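Local coordinates for Serine/threonine protein phosphatase Stp1 (Streptococcus agalactiae, PDB 2PK0) that catalyses the metal-dependent hydrolysis of phosphoserine and phosphothreonine esters in proteins, as a bacterial PP2C-family phosphatase probably acting in signalling, at residues 198-212 and 222-234. Numbering follows the deposited sequence.
Sequences GLTNMLSNADIATVL and NQDLITLANHRGG
Leu225 and Val211 meet in a buried, mainly apolar contact between two helices, 205-212 and 218-231, that lie on the sheet containing strands 238-245 and 191-195. The portions 205-212 and 222-231 run roughly antiparallel, at 142° with a closest axis approach of 9.7 Å. Leu225 is a knob whose hole is formed by Leu199, Ile208, Val211 and Leu212. Leu225, its CG anti to the carbonyl carbon (chi1 -77°), brings CD2 to 3.8 Å from Val211 CB, while its CB faces Leu199 CD1. Leu212 completes the hole from the side of the sheet, where it also touches Tyr191 and Val193. Further along, Leu203 crosses Leu225 at about a right angle; its CD2 meets Leu225 CD2, and its CD1 reaches over the helix backbone to 3.6 Å from Ala229 CA, beside Leu228.

This helical pair belongs to the alpha-beta-beta-alpha sandwich of PP2C phosphatases, in which helices cover the outer faces of two central sheets. Segment 198-212 directly follows Asp197, a magnesium ligand, and segment 222-234 leads towards Asp236, another ligand of the same ion, so the contact joins the chain flanking two parts of the metal site.

At the outer margin, Arg232 bends at chi2 (-65°) and turns its guanidinium towards Asp207, the planes nearly perpendicular. Arg232 NH2 donates to Asp207 OD2 at 3.3 Å within a salt bridge, and its NH1 adds a weak bond to that oxygen. Ser204 N binds OD2 from the opposite face of the carboxylate, while Asp207 N donates to Ser204 OG, giving a capping box that also anchors the arginine's partner. Met202 CG packs 3.5 Å from Ala229 O, and its SD lies beside Gly234 N, next to the Schellman turn at Gly233.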
ATOM      1  N   GLY A 198      -5.860  -0.538  -7.932  1.00 26.16           N
ATOM      2  CA  GLY A 198      -6.994  -1.247  -8.491  1.00 27.97           C
ATOM      3  C   GLY A 198      -8.276  -1.116  -7.689  1.00 30.07           C
ATOM      4  O   GLY A 198      -9.363  -1.301  -8.227  1.00 32.48           O
ATOM      5  N   LEU A 199      -8.158  -0.808  -6.403  1.00 29.38           N
ATOM      6  CA  LEU A 199      -9.332  -0.517  -5.607  1.00 29.10           C
ATOM      7  C   LEU A 199      -9.801   0.890  -5.926  1.00 30.77           C
ATOM      8  O   LEU A 199     -10.906   1.093  -6.424  1.00 32.34           O
ATOM      9  CB  LEU A 199      -9.058  -0.651  -4.108  1.00 25.94           C
ATOM     10  CG  LEU A 199     -10.356  -0.536  -3.288  1.00 25.72           C
ATOM     11  CD1 LEU A 199     -11.195  -1.783  -3.481  1.00 24.98           C
ATOM     12  CD2 LEU A 199     -10.088  -0.297  -1.794  1.00 24.11           C
ATOM     13  N   THR A 200      -8.929   1.856  -5.673  1.00 30.94           N
ATOM     14  CA  THR A 200      -9.296   3.261  -5.760  1.00 31.29           C
ATOM     15  C   THR A 200      -9.443   3.847  -7.178  1.00 31.92           C
ATOM     16  O   THR A 200      -9.982   4.943  -7.337  1.00 33.07           O
ATOM     17  CB  THR A 200      -8.320   4.097  -4.948  1.00 30.52           C
ATOM     18  OG1 THR A 200      -7.007   3.566  -5.140  1.00 28.05           O
ATOM     19  CG2 THR A 200      -8.678   4.019  -3.452  1.00 29.97           C
ATOM     20  N   ASN A 201      -8.977   3.138  -8.204  1.00 30.99           N
ATOM     21  CA  ASN A 201      -9.302   3.551  -9.568  1.00 31.58           C
ATOM     22  C   ASN A 201     -10.729   3.168  -9.933  1.00 32.87           C
ATOM     23  O   ASN A 201     -11.345   3.805 -10.766  1.00 34.33           O
ATOM     24  CB  ASN A 201      -8.332   2.957 -10.589  1.00 33.35           C
ATOM     25  CG  ASN A 201      -6.918   3.533 -10.474  1.00 35.91           C
ATOM     26  OD1 ASN A 201      -6.683   4.582  -9.845  1.00 35.29           O
ATOM     27  ND2 ASN A 201      -5.967   2.836 -11.076  1.00 33.25           N
ATOM     28  N   MET A 202     -11.249   2.121  -9.298  1.00 35.42           N
ATOM     29  CA  MET A 202     -12.596   1.640  -9.554  1.00 34.23           C
ATOM     30  C   MET A 202     -13.643   2.199  -8.576  1.00 33.66           C
ATOM     31  O   MET A 202     -14.791   2.395  -8.951  1.00 34.44           O
ATOM     32  CB  MET A 202     -12.616   0.115  -9.539  1.00 35.73           C
ATOM     33  CG  MET A 202     -11.739  -0.564 -10.594  1.00 34.88           C
ATOM     34  SD  MET A 202     -12.125  -0.215 -12.334  1.00 34.36           S
ATOM     35  CE  MET A 202     -10.725   0.810 -12.803  1.00 35.37           C
ATOM     36  N   LEU A 203     -13.249   2.475  -7.337  1.00 32.81           N
ATOM     37  CA  LEU A 203     -14.185   2.954  -6.292  1.00 32.40           C
ATOM     38  C   LEU A 203     -13.852   4.360  -5.837  1.00 31.59           C
ATOM     39  O   LEU A 203     -12.689   4.698  -5.693  1.00 34.24           O
ATOM     40  CB  LEU A 203     -14.061   2.100  -5.041  1.00 31.10           C
ATOM     41  CG  LEU A 203     -14.901   0.858  -4.853  1.00 33.45           C
ATOM     42  CD1 LEU A 203     -14.920   0.002  -6.088  1.00 33.96           C
ATOM     43  CD2 LEU A 203     -14.389   0.064  -3.671  1.00 34.17           C
ATOM     44  N   SER A 204     -14.861   5.171  -5.570  1.00 29.88           N
ATOM     45  CA  SER A 204     -14.609   6.454  -4.936  1.00 31.93           C
ATOM     46  C   SER A 204     -14.364   6.258  -3.430  1.00 32.37           C
ATOM     47  O   SER A 204     -14.692   5.212  -2.874  1.00 33.22           O
ATOM     48  CB  SER A 204     -15.782   7.408  -5.163  1.00 32.65           C
ATOM     49  OG  SER A 204     -16.811   7.162  -4.222  1.00 34.43           O
ATOM     50  N   ASN A 205     -13.777   7.256  -2.775  1.00 32.30           N
ATOM     51  CA  ASN A 205     -13.527   7.190  -1.334  1.00 32.12           C
ATOM     52  C   ASN A 205     -14.791   6.928  -0.516  1.00 32.13           C
ATOM     53  O   ASN A 205     -14.827   6.069   0.376  1.00 32.22           O
ATOM     54  CB  ASN A 205     -12.877   8.484  -0.873  1.00 32.45           C
ATOM     55  CG  ASN A 205     -11.555   8.747  -1.565  1.00 35.49           C
ATOM     56  OD1 ASN A 205     -10.974   7.848  -2.184  1.00 38.04           O
ATOM     57  ND2 ASN A 205     -11.065   9.979  -1.460  1.00 31.72           N
ATOM     58  N   ALA A 206     -15.840   7.657  -0.863  1.00 32.69           N
ATOM     59  CA  ALA A 206     -17.122   7.510  -0.214  1.00 32.87           C
ATOM     60  C   ALA A 206     -17.738   6.121  -0.446  1.00 35.56           C
ATOM     61  O   ALA A 206     -18.348   5.571   0.471  1.00 35.40           O
ATOM     62  CB  ALA A 206     -18.042   8.604  -0.652  1.00 31.38           C
ATOM     63  N   ASP A 207     -17.528   5.545  -1.640  1.00 37.31           N
ATOM     64  CA  ASP A 207     -17.902   4.149  -1.935  1.00 36.91           C
ATOM     65  C   ASP A 207     -17.252   3.157  -0.969  1.00 37.20           C
ATOM     66  O   ASP A 207     -17.904   2.205  -0.533  1.00 37.59           O
ATOM     67  CB  ASP A 207     -17.529   3.751  -3.370  1.00 40.25           C
ATOM     68  CG  ASP A 207     -18.345   4.489  -4.430  1.00 44.15           C
ATOM     69  OD1 ASP A 207     -19.488   4.916  -4.141  1.00 46.14           O
ATOM     70  OD2 ASP A 207     -17.833   4.654  -5.559  1.00 43.85           O
ATOM     71  N   ILE A 208     -15.969   3.377  -0.662  1.00 36.58           N
ATOM     72  CA  ILE A 208     -15.196   2.521   0.244  1.00 33.06           C
ATOM     73  C   ILE A 208     -15.757   2.692   1.638  1.00 33.82           C
ATOM     74  O   ILE A 208     -16.041   1.707   2.320  1.00 34.78           O
ATOM     75  CB  ILE A 208     -13.687   2.879   0.234  1.00 31.89           C
ATOM     76  CG1 ILE A 208     -13.093   2.647  -1.152  1.00 30.70           C
ATOM     77  CG2 ILE A 208     -12.899   2.071   1.262  1.00 30.05           C
ATOM     78  CD1 ILE A 208     -11.719   3.234  -1.324  1.00 27.46           C
ATOM     79  N   ALA A 209     -15.957   3.954   2.029  1.00 34.31           N
ATOM     80  CA  ALA A 209     -16.570   4.307   3.325  1.00 31.17           C
ATOM     81  C   ALA A 209     -17.947   3.664   3.519  1.00 29.73           C
ATOM     82  O   ALA A 209     -18.293   3.233   4.612  1.00 30.91           O
ATOM     83  CB  ALA A 209     -16.663   5.806   3.467  1.00 27.79           C
ATOM     84  N   THR A 210     -18.709   3.578   2.437  1.00 30.93           N
ATOM     85  CA  THR A 210     -20.026   2.962   2.445  1.00 31.10           C
ATOM     86  C   THR A 210     -19.963   1.468   2.739  1.00 33.68           C
ATOM     87  O   THR A 210     -20.759   0.960   3.534  1.00 37.83           O
ATOM     88  CB  THR A 210     -20.723   3.232   1.106  1.00 31.36           C
ATOM     89  OG1 THR A 210     -21.192   4.580   1.116  1.00 32.86           O
ATOM     90  CG2 THR A 210     -21.897   2.260   0.830  1.00 31.57           C
ATOM     91  N   VAL A 211     -19.003   0.774   2.129  1.00 31.79           N
ATOM     92  CA  VAL A 211     -18.911  -0.675   2.272  1.00 31.35           C
ATOM     93  C   VAL A 211     -18.573  -1.027   3.715  1.00 33.65           C
ATOM     94  O   VAL A 211     -19.125  -1.957   4.299  1.00 35.11           O
ATOM     95  CB  VAL A 211     -17.863  -1.275   1.315  1.00 30.40           C
ATOM     96  CG1 VAL A 211     -17.582  -2.728   1.652  1.00 27.92           C
ATOM     97  CG2 VAL A 211     -18.314  -1.160  -0.132  1.00 26.84           C
ATOM     98  N   LEU A 212     -17.721  -0.213   4.316  1.00 36.50           N
ATOM     99  CA  LEU A 212     -17.213  -0.509   5.639  1.00 36.61           C
ATOM    100  C   LEU A 212     -18.167  -0.108   6.748  1.00 40.60           C
ATOM    101  O   LEU A 212     -17.939  -0.460   7.898  1.00 40.82           O
ATOM    102  CB  LEU A 212     -15.866   0.168   5.831  1.00 34.99           C
ATOM    103  CG  LEU A 212     -14.739  -0.167   4.848  1.00 34.01           C
ATOM    104  CD1 LEU A 212     -13.500   0.596   5.275  1.00 31.57           C
ATOM    105  CD2 LEU A 212     -14.467  -1.683   4.776  1.00 32.08           C
ATOM    106  N   ASN A 222     -14.130  -6.827   3.069  1.00 34.35           N
ATOM    107  CA  ASN A 222     -13.014  -6.831   2.146  1.00 32.46           C
ATOM    108  C   ASN A 222     -13.416  -7.531   0.860  1.00 33.10           C
ATOM    109  O   ASN A 222     -13.053  -7.085  -0.225  1.00 36.95           O
ATOM    110  CB  ASN A 222     -11.816  -7.530   2.783  1.00 34.46           C
ATOM    111  CG  ASN A 222     -10.476  -6.881   2.417  1.00 34.52           C
ATOM    112  OD1 ASN A 222     -10.345  -6.200   1.395  1.00 33.98           O
ATOM    113  ND2 ASN A 222      -9.472  -7.107   3.262  1.00 32.51           N
ATOM    114  N   GLN A 223     -14.193  -8.605   0.987  1.00 33.10           N
ATOM    115  CA  GLN A 223     -14.751  -9.321  -0.164  1.00 33.18           C
ATOM    116  C   GLN A 223     -15.698  -8.427  -0.961  1.00 33.80           C
ATOM    117  O   GLN A 223     -15.661  -8.418  -2.185  1.00 36.85           O
ATOM    118  CB  GLN A 223     -15.449 -10.624   0.279  1.00 33.57           C
ATOM    119  CG  GLN A 223     -15.856 -11.562  -0.863  1.00 35.15           C
ATOM    120  CD  GLN A 223     -14.735 -11.770  -1.883  1.00 38.94           C
ATOM    121  OE1 GLN A 223     -14.805 -11.270  -3.021  1.00 35.48           O
ATOM    122  NE2 GLN A 223     -13.681 -12.498  -1.471  1.00 38.82           N
ATOM    123  N   ASP A 224     -16.507  -7.640  -0.257  1.00 33.20           N
ATOM    124  CA  ASP A 224     -17.414  -6.685  -0.897  1.00 33.35           C
ATOM    125  C   ASP A 224     -16.697  -5.573  -1.636  1.00 29.69           C
ATOM    126  O   ASP A 224     -17.204  -5.064  -2.617  1.00 32.31           O
ATOM    127  CB  ASP A 224     -18.336  -6.039   0.139  1.00 36.09           C
ATOM    128  CG  ASP A 224     -19.438  -6.959   0.606  1.00 37.39           C
ATOM    129  OD1 ASP A 224     -19.588  -8.067   0.059  1.00 39.42           O
ATOM    130  OD2 ASP A 224     -20.171  -6.556   1.524  1.00 39.29           O
ATOM    131  N   LEU A 225     -15.530  -5.190  -1.145  1.00 29.59           N
ATOM    132  CA  LEU A 225     -14.710  -4.166  -1.780  1.00 27.77           C
ATOM    133  C   LEU A 225     -14.175  -4.629  -3.132  1.00 30.83           C
ATOM    134  O   LEU A 225     -14.194  -3.861  -4.095  1.00 29.30           O
ATOM    135  CB  LEU A 225     -13.547  -3.765  -0.873  1.00 25.71           C
ATOM    136  CG  LEU A 225     -13.809  -2.836   0.316  1.00 24.85           C
ATOM    137  CD1 LEU A 225     -12.511  -2.572   1.073  1.00 25.74           C
ATOM    138  CD2 LEU A 225     -14.391  -1.525  -0.138  1.00 23.34           C
ATOM    139  N   ILE A 226     -13.716  -5.880  -3.219  1.00 31.16           N
ATOM    140  CA  ILE A 226     -13.141  -6.334  -4.479  1.00 33.65           C
ATOM    141  C   ILE A 226     -14.221  -6.720  -5.489  1.00 34.95           C
ATOM    142  O   ILE A 226     -14.027  -6.556  -6.701  1.00 36.72           O
ATOM    143  CB  ILE A 226     -12.002  -7.417  -4.314  1.00 35.17           C
ATOM    144  CG1 ILE A 226     -12.563  -8.785  -3.960  1.00 37.73           C
ATOM    145  CG2 ILE A 226     -10.956  -6.984  -3.270  1.00 30.49           C
ATOM    146  CD1 ILE A 226     -12.877  -9.656  -5.136  1.00 43.00           C
ATOM    147  N   THR A 227     -15.351  -7.221  -4.982  1.00 36.03           N
ATOM    148  CA  THR A 227     -16.518  -7.552  -5.806  1.00 33.19           C
ATOM    149  C   THR A 227     -17.007  -6.294  -6.498  1.00 32.84           C
ATOM    150  O   THR A 227     -17.163  -6.278  -7.718  1.00 33.02           O
ATOM    151  CB  THR A 227     -17.658  -8.150  -4.952  1.00 34.82           C
ATOM    152  OG1 THR A 227     -17.212  -9.373  -4.357  1.00 37.10           O
ATOM    153  CG2 THR A 227     -18.908  -8.436  -5.789  1.00 32.46           C
ATOM    154  N   LEU A 228     -17.186  -5.227  -5.718  1.00 31.62           N
ATOM    155  CA  LEU A 228     -17.547  -3.917  -6.265  1.00 32.79           C
ATOM    156  C   LEU A 228     -16.515  -3.362  -7.249  1.00 32.42           C
ATOM    157  O   LEU A 228     -16.885  -2.808  -8.277  1.00 33.12           O
ATOM    158  CB  LEU A 228     -17.792  -2.902  -5.141  1.00 32.58           C
ATOM    159  CG  LEU A 228     -18.366  -1.561  -5.601  1.00 32.88           C
ATOM    160  CD1 LEU A 228     -19.643  -1.768  -6.416  1.00 30.80           C
ATOM    161  CD2 LEU A 228     -18.603  -0.619  -4.433  1.00 33.18           C
ATOM    162  N   ALA A 229     -15.231  -3.537  -6.946  1.00 30.92           N
ATOM    163  CA  ALA A 229     -14.186  -3.074  -7.837  1.00 29.92           C
ATOM    164  C   ALA A 229     -14.217  -3.833  -9.156  1.00 31.10           C
ATOM    165  O   ALA A 229     -13.953  -3.269 -10.217  1.00 31.23           O
ATOM    166  CB  ALA A 229     -12.837  -3.172  -7.171  1.00 28.19           C
ATOM    167  N   ASN A 230     -14.569  -5.110  -9.085  1.00 32.92           N
ATOM    168  CA  ASN A 230     -14.754  -5.912 -10.287  1.00 33.34           C
ATOM    169  C   ASN A 230     -15.988  -5.473 -11.077  1.00 34.84           C
ATOM    170  O   ASN A 230     -15.918  -5.375 -12.314  1.00 34.50           O
ATOM    171  CB  ASN A 230     -14.813  -7.406  -9.937  1.00 31.67           C
ATOM    172  CG  ASN A 230     -13.440  -7.988  -9.648  1.00 31.04           C
ATOM    173  OD1 ASN A 230     -12.471  -7.629 -10.307  1.00 31.95           O
ATOM    174  ND2 ASN A 230     -13.348  -8.885  -8.668  1.00 28.32           N
ATOM    175  N   HIS A 231     -17.091  -5.189 -10.369  1.00 34.55           N
ATOM    176  CA  HIS A 231     -18.323  -4.735 -11.002  1.00 37.25           C
ATOM    177  C   HIS A 231     -18.108  -3.421 -11.711  1.00 38.27           C
ATOM    178  O   HIS A 231     -18.623  -3.221 -12.792  1.00 43.66           O
ATOM    179  CB  HIS A 231     -19.472  -4.574 -10.003  1.00 43.34           C
ATOM    180  CG  HIS A 231     -20.203  -5.849  -9.705  1.00 46.80           C
ATOM    181  ND1 HIS A 231     -20.710  -6.667 -10.692  1.00 49.55           N
ATOM    182  CD2 HIS A 231     -20.527  -6.437  -8.528  1.00 47.77           C
ATOM    183  CE1 HIS A 231     -21.300  -7.713 -10.138  1.00 49.15           C
ATOM    184  NE2 HIS A 231     -21.200  -7.598  -8.826  1.00 49.77           N
ATOM    185  N   ARG A 232     -17.322  -2.534 -11.120  1.00 38.59           N
ATOM    186  CA  ARG A 232     -16.953  -1.282 -11.778  1.00 36.71           C
ATOM    187  C   ARG A 232     -16.009  -1.452 -12.958  1.00 35.62           C
ATOM    188  O   ARG A 232     -15.803  -0.509 -13.712  1.00 37.88           O
ATOM    189  CB  ARG A 232     -16.313  -0.319 -10.784  1.00 38.27           C
ATOM    190  CG  ARG A 232     -17.224   0.098  -9.651  1.00 40.57           C
ATOM    191  CD  ARG A 232     -18.416   0.894 -10.120  1.00 43.38           C
ATOM    192  NE  ARG A 232     -19.272   1.253  -8.987  1.00 47.51           N
ATOM    193  CZ  ARG A 232     -19.080   2.323  -8.217  1.00 48.21           C
ATOM    194  NH1 ARG A 232     -19.909   2.573  -7.208  1.00 47.76           N
ATOM    195  NH2 ARG A 232     -18.058   3.145  -8.458  1.00 47.80           N
ATOM    196  N   GLY A 233     -15.415  -2.628 -13.125  1.00 34.86           N
ATOM    197  CA  GLY A 233     -14.575  -2.866 -14.302  1.00 35.30           C
ATOM    198  C   GLY A 233     -13.466  -3.877 -14.104  1.00 37.32           C
ATOM    199  O   GLY A 233     -13.158  -4.667 -15.021  1.00 38.03           O
ATOM    200  N   GLY A 234     -12.869  -3.849 -12.910  1.00 35.36           N
ATOM    201  CA  GLY A 234     -11.778  -4.752 -12.551  1.00 35.14           C
ATOM    202  C   GLY A 234     -10.539  -4.670 -13.439  1.00 34.70           C
ATOM    203  O   GLY A 234      -9.843  -5.671 -13.626  1.00 36.86           O
TER